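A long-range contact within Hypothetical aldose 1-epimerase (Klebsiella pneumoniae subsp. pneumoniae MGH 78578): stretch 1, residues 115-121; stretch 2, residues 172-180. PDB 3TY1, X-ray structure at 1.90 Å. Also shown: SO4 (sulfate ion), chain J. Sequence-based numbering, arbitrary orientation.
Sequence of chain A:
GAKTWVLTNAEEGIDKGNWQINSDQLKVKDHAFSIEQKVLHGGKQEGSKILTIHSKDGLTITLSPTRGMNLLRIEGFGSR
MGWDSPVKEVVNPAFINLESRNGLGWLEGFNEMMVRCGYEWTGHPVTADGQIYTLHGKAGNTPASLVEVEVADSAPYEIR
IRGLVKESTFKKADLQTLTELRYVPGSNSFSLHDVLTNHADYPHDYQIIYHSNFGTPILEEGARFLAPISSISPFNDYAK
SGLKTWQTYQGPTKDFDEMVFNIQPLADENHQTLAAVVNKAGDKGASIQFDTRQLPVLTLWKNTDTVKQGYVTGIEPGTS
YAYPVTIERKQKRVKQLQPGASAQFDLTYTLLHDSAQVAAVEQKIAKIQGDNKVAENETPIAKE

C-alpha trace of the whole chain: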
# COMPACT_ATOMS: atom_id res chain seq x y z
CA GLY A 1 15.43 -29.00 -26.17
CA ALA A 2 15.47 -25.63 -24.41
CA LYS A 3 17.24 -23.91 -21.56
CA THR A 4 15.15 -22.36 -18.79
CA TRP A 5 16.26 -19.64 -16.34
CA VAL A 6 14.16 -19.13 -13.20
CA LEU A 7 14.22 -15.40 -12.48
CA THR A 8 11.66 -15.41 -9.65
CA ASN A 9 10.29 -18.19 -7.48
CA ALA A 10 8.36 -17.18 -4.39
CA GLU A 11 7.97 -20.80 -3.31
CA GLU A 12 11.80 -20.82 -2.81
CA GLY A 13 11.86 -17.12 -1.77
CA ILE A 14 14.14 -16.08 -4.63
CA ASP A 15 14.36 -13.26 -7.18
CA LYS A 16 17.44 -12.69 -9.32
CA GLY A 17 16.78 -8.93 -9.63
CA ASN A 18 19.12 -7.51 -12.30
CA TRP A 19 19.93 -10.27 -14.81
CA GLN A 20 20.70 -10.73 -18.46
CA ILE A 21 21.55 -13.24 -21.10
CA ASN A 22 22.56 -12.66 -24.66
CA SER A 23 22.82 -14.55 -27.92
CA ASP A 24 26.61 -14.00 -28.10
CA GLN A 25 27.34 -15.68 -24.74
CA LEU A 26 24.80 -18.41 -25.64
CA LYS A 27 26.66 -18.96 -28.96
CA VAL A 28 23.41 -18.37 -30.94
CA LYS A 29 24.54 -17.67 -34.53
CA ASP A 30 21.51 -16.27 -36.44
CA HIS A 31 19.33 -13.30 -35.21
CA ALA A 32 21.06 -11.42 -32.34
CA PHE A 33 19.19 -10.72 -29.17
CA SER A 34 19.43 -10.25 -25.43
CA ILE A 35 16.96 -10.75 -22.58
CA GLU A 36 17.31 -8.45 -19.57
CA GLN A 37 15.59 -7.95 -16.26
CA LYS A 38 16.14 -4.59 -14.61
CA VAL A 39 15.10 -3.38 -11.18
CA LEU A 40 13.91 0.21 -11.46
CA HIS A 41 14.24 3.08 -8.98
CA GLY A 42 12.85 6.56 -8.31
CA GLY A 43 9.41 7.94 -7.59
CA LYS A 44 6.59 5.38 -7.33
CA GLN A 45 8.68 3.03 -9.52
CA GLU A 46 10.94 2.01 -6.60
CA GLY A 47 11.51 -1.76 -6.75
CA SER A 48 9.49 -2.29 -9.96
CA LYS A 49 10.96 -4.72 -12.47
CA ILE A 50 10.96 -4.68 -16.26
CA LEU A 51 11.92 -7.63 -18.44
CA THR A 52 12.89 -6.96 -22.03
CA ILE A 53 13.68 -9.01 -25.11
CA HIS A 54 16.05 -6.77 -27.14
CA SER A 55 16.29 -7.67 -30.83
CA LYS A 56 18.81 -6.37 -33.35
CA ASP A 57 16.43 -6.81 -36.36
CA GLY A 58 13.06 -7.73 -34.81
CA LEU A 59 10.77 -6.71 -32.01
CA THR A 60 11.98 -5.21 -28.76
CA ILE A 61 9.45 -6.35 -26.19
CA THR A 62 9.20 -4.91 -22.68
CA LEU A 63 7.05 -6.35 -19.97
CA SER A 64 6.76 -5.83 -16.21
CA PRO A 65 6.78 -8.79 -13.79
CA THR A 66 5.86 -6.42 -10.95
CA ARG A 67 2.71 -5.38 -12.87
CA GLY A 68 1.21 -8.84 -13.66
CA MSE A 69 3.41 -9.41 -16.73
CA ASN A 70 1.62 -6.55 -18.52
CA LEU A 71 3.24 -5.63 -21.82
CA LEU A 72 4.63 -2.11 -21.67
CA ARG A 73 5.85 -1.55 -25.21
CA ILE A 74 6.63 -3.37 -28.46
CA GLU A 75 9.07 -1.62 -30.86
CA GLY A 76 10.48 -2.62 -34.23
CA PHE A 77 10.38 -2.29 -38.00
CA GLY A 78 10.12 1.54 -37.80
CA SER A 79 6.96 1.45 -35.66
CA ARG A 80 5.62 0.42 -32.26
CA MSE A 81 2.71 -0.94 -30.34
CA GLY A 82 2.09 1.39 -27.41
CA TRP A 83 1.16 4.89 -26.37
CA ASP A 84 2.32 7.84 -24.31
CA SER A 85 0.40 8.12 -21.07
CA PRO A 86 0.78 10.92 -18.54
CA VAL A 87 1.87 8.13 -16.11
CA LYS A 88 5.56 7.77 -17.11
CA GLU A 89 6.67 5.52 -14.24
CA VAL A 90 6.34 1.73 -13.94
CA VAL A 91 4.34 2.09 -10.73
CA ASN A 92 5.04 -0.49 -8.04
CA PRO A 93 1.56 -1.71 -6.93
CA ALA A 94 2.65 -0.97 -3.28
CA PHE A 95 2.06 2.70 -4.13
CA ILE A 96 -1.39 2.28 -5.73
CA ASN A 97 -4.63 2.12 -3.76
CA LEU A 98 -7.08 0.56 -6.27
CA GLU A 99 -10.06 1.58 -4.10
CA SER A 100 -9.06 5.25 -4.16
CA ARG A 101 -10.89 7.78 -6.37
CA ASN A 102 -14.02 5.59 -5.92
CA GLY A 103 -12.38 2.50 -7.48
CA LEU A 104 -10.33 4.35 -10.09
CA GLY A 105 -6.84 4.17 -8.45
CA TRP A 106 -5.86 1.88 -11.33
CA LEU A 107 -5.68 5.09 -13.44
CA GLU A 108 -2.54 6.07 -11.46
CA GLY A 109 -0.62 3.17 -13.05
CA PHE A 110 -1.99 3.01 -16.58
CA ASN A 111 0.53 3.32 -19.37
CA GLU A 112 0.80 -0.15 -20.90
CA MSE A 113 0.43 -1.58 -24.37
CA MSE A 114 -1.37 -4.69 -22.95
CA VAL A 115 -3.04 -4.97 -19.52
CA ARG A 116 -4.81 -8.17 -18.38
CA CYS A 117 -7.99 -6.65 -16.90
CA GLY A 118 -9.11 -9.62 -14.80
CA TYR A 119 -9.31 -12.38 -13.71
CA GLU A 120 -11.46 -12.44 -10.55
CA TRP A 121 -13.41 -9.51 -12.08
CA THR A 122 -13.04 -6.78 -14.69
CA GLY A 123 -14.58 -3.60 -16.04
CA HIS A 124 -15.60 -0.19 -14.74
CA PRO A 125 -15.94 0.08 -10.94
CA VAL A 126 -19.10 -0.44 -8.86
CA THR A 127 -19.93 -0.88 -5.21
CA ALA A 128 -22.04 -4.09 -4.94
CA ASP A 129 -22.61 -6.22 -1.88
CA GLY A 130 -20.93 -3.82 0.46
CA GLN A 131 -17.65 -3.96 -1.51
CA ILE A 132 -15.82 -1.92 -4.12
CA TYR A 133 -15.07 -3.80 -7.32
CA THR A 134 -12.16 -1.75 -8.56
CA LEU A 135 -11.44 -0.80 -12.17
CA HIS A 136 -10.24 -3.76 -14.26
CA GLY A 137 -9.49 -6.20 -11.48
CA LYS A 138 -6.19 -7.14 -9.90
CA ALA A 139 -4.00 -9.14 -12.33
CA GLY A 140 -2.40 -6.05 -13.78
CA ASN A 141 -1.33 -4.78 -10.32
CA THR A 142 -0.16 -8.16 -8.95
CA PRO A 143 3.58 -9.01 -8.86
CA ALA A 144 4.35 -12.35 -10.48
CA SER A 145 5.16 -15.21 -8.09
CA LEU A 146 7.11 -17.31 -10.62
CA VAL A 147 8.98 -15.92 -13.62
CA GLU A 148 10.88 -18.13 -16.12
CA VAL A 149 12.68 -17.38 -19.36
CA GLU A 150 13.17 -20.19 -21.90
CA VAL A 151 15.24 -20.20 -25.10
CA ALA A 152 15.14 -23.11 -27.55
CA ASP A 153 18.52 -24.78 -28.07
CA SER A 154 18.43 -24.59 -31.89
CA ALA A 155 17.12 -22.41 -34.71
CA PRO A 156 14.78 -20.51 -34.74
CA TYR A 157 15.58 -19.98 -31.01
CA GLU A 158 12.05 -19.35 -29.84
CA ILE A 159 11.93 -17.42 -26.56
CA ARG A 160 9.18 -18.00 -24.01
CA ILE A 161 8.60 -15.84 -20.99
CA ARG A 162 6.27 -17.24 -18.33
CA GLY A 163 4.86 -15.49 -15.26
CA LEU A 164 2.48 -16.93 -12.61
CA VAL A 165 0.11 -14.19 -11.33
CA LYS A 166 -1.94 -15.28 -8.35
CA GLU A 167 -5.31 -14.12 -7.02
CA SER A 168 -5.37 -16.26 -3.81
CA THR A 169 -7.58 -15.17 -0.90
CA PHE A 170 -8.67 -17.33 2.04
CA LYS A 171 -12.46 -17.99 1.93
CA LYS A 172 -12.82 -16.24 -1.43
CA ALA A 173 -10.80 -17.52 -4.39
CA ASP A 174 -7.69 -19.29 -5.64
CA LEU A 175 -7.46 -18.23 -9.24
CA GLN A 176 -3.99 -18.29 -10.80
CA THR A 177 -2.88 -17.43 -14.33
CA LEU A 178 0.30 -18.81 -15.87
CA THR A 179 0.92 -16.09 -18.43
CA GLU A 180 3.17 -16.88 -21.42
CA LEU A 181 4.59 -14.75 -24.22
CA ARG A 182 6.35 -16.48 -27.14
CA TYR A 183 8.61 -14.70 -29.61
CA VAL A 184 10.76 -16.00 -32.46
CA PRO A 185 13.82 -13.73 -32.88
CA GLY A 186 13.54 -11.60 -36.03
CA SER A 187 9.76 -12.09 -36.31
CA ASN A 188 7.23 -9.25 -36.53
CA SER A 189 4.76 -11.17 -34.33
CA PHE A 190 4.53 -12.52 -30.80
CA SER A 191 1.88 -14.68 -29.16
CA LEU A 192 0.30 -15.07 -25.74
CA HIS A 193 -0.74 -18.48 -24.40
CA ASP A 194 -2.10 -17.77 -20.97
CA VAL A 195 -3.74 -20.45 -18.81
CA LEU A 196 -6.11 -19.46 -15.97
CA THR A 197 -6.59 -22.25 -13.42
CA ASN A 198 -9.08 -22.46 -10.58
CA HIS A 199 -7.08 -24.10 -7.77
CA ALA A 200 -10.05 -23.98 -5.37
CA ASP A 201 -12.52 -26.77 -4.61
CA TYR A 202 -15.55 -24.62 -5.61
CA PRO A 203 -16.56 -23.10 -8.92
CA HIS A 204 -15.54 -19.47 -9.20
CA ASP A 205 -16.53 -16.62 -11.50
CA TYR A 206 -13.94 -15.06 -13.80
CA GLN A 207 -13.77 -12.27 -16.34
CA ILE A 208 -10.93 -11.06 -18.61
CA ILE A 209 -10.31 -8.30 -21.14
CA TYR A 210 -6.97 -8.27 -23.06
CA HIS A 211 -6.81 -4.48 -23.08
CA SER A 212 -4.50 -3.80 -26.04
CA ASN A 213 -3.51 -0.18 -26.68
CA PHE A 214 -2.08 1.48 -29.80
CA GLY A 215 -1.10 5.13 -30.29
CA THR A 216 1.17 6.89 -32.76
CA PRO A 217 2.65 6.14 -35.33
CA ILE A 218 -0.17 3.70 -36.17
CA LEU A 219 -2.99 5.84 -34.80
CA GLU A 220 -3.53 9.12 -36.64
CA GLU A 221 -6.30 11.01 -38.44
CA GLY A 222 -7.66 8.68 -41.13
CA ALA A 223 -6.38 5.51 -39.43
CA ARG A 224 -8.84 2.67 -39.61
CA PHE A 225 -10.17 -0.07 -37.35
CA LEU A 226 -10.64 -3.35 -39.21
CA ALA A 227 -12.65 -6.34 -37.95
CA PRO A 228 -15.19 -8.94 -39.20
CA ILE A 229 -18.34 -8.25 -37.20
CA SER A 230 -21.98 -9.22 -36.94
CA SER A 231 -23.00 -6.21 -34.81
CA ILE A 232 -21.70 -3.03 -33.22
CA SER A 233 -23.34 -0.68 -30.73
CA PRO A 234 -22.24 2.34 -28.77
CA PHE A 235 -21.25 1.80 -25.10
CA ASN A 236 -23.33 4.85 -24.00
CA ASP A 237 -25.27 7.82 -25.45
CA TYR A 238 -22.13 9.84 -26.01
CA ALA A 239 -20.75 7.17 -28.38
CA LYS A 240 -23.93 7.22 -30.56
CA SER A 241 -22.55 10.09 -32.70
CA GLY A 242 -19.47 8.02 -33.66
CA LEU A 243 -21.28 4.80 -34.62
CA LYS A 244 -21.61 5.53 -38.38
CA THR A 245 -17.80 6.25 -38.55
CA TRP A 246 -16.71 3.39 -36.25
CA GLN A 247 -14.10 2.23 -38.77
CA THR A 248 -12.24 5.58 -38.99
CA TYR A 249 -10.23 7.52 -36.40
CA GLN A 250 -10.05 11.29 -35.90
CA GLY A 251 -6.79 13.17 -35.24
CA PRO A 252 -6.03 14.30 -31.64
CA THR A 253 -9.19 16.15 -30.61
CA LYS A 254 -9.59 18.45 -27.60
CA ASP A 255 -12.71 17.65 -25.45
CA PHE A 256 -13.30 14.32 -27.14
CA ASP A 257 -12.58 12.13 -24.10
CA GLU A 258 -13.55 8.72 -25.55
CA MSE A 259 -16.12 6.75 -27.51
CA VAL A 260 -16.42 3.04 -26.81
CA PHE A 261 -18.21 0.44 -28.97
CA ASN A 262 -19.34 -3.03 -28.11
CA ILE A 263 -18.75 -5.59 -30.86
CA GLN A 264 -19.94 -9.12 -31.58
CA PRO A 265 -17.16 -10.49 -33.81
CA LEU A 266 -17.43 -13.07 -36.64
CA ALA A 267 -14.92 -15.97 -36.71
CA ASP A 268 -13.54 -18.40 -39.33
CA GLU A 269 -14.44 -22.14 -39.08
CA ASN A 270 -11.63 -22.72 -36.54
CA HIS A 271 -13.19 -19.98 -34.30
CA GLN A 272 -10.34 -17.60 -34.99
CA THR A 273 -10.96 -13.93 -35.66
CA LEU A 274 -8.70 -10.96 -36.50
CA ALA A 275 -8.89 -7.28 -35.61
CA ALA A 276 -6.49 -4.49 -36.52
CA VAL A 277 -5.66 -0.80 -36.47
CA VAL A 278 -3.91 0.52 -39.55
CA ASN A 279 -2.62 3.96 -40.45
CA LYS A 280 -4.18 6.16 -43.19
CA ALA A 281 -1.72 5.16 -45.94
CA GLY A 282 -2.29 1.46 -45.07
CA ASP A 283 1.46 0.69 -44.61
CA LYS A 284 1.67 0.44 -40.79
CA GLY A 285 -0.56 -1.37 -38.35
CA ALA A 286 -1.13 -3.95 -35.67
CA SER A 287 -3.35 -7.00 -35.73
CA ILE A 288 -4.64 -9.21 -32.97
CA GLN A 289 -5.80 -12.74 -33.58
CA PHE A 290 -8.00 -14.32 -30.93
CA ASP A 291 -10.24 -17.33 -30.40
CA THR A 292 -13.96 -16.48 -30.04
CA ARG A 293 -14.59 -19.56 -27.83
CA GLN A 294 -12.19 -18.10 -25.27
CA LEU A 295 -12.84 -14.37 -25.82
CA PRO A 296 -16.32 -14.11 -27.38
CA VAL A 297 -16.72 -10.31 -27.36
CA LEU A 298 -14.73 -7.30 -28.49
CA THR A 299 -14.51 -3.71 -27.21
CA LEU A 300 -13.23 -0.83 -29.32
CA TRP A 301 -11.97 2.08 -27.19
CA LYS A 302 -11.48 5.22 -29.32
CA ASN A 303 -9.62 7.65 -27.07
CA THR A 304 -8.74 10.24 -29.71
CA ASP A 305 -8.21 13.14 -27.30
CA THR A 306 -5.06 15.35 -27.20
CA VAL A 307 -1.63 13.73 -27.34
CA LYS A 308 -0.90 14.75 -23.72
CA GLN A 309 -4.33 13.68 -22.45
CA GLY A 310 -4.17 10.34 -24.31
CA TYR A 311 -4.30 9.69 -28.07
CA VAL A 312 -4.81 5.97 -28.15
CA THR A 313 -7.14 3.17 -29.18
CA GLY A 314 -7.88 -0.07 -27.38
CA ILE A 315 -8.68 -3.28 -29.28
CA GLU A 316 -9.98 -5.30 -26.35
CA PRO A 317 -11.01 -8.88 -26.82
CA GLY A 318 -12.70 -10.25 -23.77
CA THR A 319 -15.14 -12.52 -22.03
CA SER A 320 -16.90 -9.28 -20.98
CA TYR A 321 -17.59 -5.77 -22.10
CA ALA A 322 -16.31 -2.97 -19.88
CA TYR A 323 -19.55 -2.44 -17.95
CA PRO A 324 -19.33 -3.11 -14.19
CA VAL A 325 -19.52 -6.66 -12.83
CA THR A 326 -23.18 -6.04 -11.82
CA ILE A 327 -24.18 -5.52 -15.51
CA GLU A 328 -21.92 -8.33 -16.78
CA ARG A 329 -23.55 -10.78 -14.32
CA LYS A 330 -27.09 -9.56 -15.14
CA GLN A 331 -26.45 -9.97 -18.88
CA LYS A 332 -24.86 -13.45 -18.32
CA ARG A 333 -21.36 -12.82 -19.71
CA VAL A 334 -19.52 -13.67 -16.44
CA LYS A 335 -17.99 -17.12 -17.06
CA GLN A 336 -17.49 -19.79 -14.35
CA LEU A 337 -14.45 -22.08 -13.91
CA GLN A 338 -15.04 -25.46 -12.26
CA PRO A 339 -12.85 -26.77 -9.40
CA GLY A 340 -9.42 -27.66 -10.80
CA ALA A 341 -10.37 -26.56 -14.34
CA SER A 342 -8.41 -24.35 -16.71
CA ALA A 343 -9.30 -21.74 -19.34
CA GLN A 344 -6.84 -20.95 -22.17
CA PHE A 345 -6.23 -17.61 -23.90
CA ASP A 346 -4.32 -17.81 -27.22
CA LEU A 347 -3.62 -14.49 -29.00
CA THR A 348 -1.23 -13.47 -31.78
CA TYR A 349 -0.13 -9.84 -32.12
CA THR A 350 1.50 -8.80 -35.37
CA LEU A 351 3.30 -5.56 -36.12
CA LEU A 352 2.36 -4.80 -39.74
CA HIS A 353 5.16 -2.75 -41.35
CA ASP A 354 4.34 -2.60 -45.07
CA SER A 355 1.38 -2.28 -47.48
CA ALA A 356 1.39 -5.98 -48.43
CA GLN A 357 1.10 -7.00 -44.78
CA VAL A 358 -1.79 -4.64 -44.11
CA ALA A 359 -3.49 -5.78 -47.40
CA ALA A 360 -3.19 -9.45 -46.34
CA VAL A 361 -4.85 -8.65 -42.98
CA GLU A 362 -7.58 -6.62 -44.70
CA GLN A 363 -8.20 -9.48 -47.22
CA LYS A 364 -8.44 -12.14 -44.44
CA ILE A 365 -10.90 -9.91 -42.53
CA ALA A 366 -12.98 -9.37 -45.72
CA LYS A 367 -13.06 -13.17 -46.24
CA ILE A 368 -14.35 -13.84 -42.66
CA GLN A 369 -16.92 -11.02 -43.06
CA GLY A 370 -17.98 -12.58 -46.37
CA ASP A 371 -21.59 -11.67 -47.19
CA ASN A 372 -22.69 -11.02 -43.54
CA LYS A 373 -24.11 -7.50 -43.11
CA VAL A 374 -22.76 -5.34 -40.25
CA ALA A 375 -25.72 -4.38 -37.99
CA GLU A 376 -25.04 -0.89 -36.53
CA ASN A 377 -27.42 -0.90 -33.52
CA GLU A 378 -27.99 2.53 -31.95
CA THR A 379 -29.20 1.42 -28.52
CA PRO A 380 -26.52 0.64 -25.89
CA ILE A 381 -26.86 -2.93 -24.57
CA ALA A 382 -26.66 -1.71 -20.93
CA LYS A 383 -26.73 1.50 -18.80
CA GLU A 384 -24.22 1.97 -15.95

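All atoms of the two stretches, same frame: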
# COMPACT_ATOMS: atom_id res chain seq x y z
N VAL A 115 -2.70 -4.70 -20.90
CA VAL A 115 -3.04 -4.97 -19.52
C VAL A 115 -4.06 -6.10 -19.43
O VAL A 115 -5.08 -6.03 -20.09
CB VAL A 115 -3.72 -3.76 -18.83
CG1 VAL A 115 -4.00 -4.13 -17.34
CG2 VAL A 115 -2.86 -2.55 -18.95
N ARG A 116 -3.79 -7.14 -18.63
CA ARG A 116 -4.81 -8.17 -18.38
C ARG A 116 -5.75 -7.57 -17.35
O ARG A 116 -5.35 -7.34 -16.22
CB ARG A 116 -4.16 -9.45 -17.88
CG ARG A 116 -3.36 -10.17 -18.98
CD ARG A 116 -2.52 -11.35 -18.45
NE ARG A 116 -1.72 -12.00 -19.50
CZ ARG A 116 -0.50 -11.60 -19.88
NH1 ARG A 116 0.03 -10.53 -19.35
NH2 ARG A 116 0.19 -12.26 -20.82
N CYS A 117 -6.97 -7.26 -17.76
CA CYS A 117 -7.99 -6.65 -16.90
C CYS A 117 -8.88 -7.81 -16.44
O CYS A 117 -9.81 -8.20 -17.13
CB CYS A 117 -8.77 -5.63 -17.69
SG CYS A 117 -7.75 -4.26 -18.28
N GLY A 118 -8.50 -8.39 -15.31
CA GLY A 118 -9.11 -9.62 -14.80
C GLY A 118 -8.26 -10.11 -13.63
O GLY A 118 -7.50 -9.32 -13.10
N TYR A 119 -8.35 -11.37 -13.19
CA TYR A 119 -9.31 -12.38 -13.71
C TYR A 119 -10.50 -12.60 -12.79
O TYR A 119 -11.55 -13.05 -13.23
CB TYR A 119 -8.61 -13.71 -13.95
CG TYR A 119 -7.66 -13.68 -15.12
CD1 TYR A 119 -6.39 -13.13 -15.00
CD2 TYR A 119 -8.04 -14.21 -16.37
CE1 TYR A 119 -5.52 -13.09 -16.09
CE2 TYR A 119 -7.16 -14.20 -17.47
CZ TYR A 119 -5.90 -13.61 -17.32
OH TYR A 119 -5.02 -13.58 -18.37
N GLU A 120 -10.35 -12.26 -11.52
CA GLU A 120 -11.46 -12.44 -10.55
C GLU A 120 -12.67 -11.56 -10.94
O GLU A 120 -13.84 -11.97 -10.79
CB GLU A 120 -10.96 -12.17 -9.13
CG GLU A 120 -11.85 -12.75 -8.06
CD GLU A 120 -11.47 -12.35 -6.64
OE1 GLU A 120 -10.27 -12.20 -6.34
OE2 GLU A 120 -12.39 -12.26 -5.80
N TRP A 121 -12.40 -10.37 -11.46
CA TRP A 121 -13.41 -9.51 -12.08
C TRP A 121 -12.73 -8.53 -13.02
O TRP A 121 -11.50 -8.45 -13.04
CB TRP A 121 -14.30 -8.76 -11.06
CG TRP A 121 -13.61 -7.70 -10.36
CD1 TRP A 121 -13.56 -6.39 -10.73
CD2 TRP A 121 -12.79 -7.83 -9.21
NE1 TRP A 121 -12.78 -5.69 -9.87
CE2 TRP A 121 -12.27 -6.55 -8.94
CE3 TRP A 121 -12.44 -8.90 -8.39
CZ2 TRP A 121 -11.40 -6.31 -7.86
CZ3 TRP A 121 -11.59 -8.67 -7.32
CH2 TRP A 121 -11.07 -7.37 -7.06
N LYS A 172 -12.27 -16.99 -0.30
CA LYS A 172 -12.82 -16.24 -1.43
C LYS A 172 -12.52 -16.83 -2.81
O LYS A 172 -13.44 -17.08 -3.61
CB LYS A 172 -12.32 -14.80 -1.37
CG LYS A 172 -12.84 -13.98 -0.18
CD LYS A 172 -14.35 -13.87 -0.18
CE LYS A 172 -14.86 -12.83 0.79
NZ LYS A 172 -16.35 -12.88 0.75
N ALA A 173 -11.25 -17.08 -3.06
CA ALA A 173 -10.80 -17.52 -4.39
C ALA A 173 -9.37 -18.06 -4.39
O ALA A 173 -8.58 -17.76 -3.49
CB ALA A 173 -10.91 -16.36 -5.36
N ASP A 174 -9.08 -18.91 -5.36
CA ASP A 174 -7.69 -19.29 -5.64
C ASP A 174 -7.58 -19.45 -7.15
O ASP A 174 -7.52 -20.57 -7.70
CB ASP A 174 -7.19 -20.52 -4.85
CG ASP A 174 -5.64 -20.62 -4.84
OD1 ASP A 174 -4.96 -19.71 -5.41
OD2 ASP A 174 -5.09 -21.59 -4.25
N LEU A 175 -7.62 -18.31 -7.81
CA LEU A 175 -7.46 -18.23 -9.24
C LEU A 175 -6.01 -17.86 -9.51
O LEU A 175 -5.46 -16.96 -8.85
CB LEU A 175 -8.39 -17.17 -9.81
CG LEU A 175 -9.90 -17.44 -9.84
CD1 LEU A 175 -10.53 -16.22 -10.45
CD2 LEU A 175 -10.26 -18.72 -10.62
N GLN A 176 -5.38 -18.56 -10.44
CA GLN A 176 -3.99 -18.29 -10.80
C GLN A 176 -3.83 -18.40 -12.31
O GLN A 176 -4.30 -19.35 -12.91
CB GLN A 176 -3.05 -19.27 -10.09
CG GLN A 176 -3.27 -19.43 -8.59
CD GLN A 176 -2.23 -20.33 -7.92
OE1 GLN A 176 -1.23 -20.69 -8.51
NE2 GLN A 176 -2.46 -20.65 -6.67
N THR A 177 -3.11 -17.45 -12.90
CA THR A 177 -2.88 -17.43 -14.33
C THR A 177 -1.41 -17.57 -14.66
O THR A 177 -0.61 -16.76 -14.21
CB THR A 177 -3.38 -16.11 -14.93
OG1 THR A 177 -4.76 -15.97 -14.60
CG2 THR A 177 -3.20 -16.12 -16.46
N LEU A 178 -1.06 -18.64 -15.38
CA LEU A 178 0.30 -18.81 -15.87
C LEU A 178 0.29 -18.10 -17.20
O LEU A 178 -0.19 -18.65 -18.20
CB LEU A 178 0.71 -20.28 -15.99
CG LEU A 178 2.16 -20.55 -16.44
CD1 LEU A 178 3.19 -19.85 -15.54
CD2 LEU A 178 2.46 -22.08 -16.51
N THR A 179 0.81 -16.87 -17.20
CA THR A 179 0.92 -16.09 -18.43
C THR A 179 2.11 -16.59 -19.24
O THR A 179 3.11 -17.07 -18.66
CB THR A 179 1.08 -14.58 -18.19
OG1 THR A 179 2.36 -14.34 -17.62
CG2 THR A 179 -0.03 -13.98 -17.30
N GLU A 180 2.03 -16.50 -20.57
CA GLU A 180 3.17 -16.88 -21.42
C GLU A 180 3.18 -16.07 -22.70
O GLU A 180 2.16 -16.00 -23.41
CB GLU A 180 3.20 -18.39 -21.76
CG GLU A 180 4.50 -18.81 -22.47
CD GLU A 180 4.61 -20.32 -22.73
OE1 GLU A 180 3.92 -20.86 -23.63
OE2 GLU A 180 5.42 -20.96 -22.05
S SO4 J . -17.04 -12.47 -3.40
O1 SO4 J . -16.79 -11.44 -4.40
O2 SO4 J . -18.38 -13.02 -3.59
O3 SO4 J . -16.06 -13.55 -3.49
O4 SO4 J . -16.92 -11.93 -2.05

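The peptide bond between G118 and Y119 is cis, and it sits in the middle of the stretch that meets residues 172-180. Y119 itself points its CA-to-CB bond toward the second stretch and packs there.

No hydrogen bond joins the two stretches, by backbone or by side chain. Their strands do not pair as neighbours in a sheet. The axes come no closer than 8.9 Å, and their directions differ by 144°, so they run roughly antiparallel but well splayed. The spacing between the chains narrows along the contact. The CA atoms of R116 and T179 are 9.8 Å apart, whereas those of E120 and L175 are 7.2 Å apart. Side chains fill the space between, and the contact is one of van der Waals packing. It buries 326 Å², counting both sides.

On the second strand, A173, L175, T177 and T179 all point toward the first stretch. This is the alternation expected of a beta strand: every second residue faces the same way. Q176 points away. Its NE2 donates a 3.0 Å hydrogen bond to OD1 of D174, outside the contact.

R116 meets T179. The methyl CG2 of T179 lies over one face of the guanidinium, 3.4 Å from NE of R116. The flat face of a guanidinium can accept an apolar neighbour while its N-H groups bond in the plane. Here NE, NH1 and NH2 all have hydrogen-bond partners elsewhere in the structure.

Y119 meets T177 in a similar way. OG1 of T177 lies over one face of the ring, 3.3 Å from CD1 of Y119. This is a close polar-to-aromatic contact, not a hydrogen bond. The tyrosine hydroxyl OH is bonded elsewhere.

L175 supplies the apolar packing at the closer end. Its CD1 lies 3.9 Å from CA of E120 and 4.3 Å from CB of the same residue. It also reaches the backbone of Y119, with CD1 4.3 Å from C. Thus the leucine methyl rests against main chain as well as the aliphatic start of the glutamate.

The extended E120 side chain carries the contact on to A173. CD of E120 is 4.2 Å from CB of A173, a loose contact. Both carboxylate oxygens are hydrogen-bonded elsewhere.

K172 begins toward the first stretch, but its end leads away. Its NZ donates a 3.0 Å hydrogen bond to O4 of the sulfate, an ion probably from the crystallisation liquor.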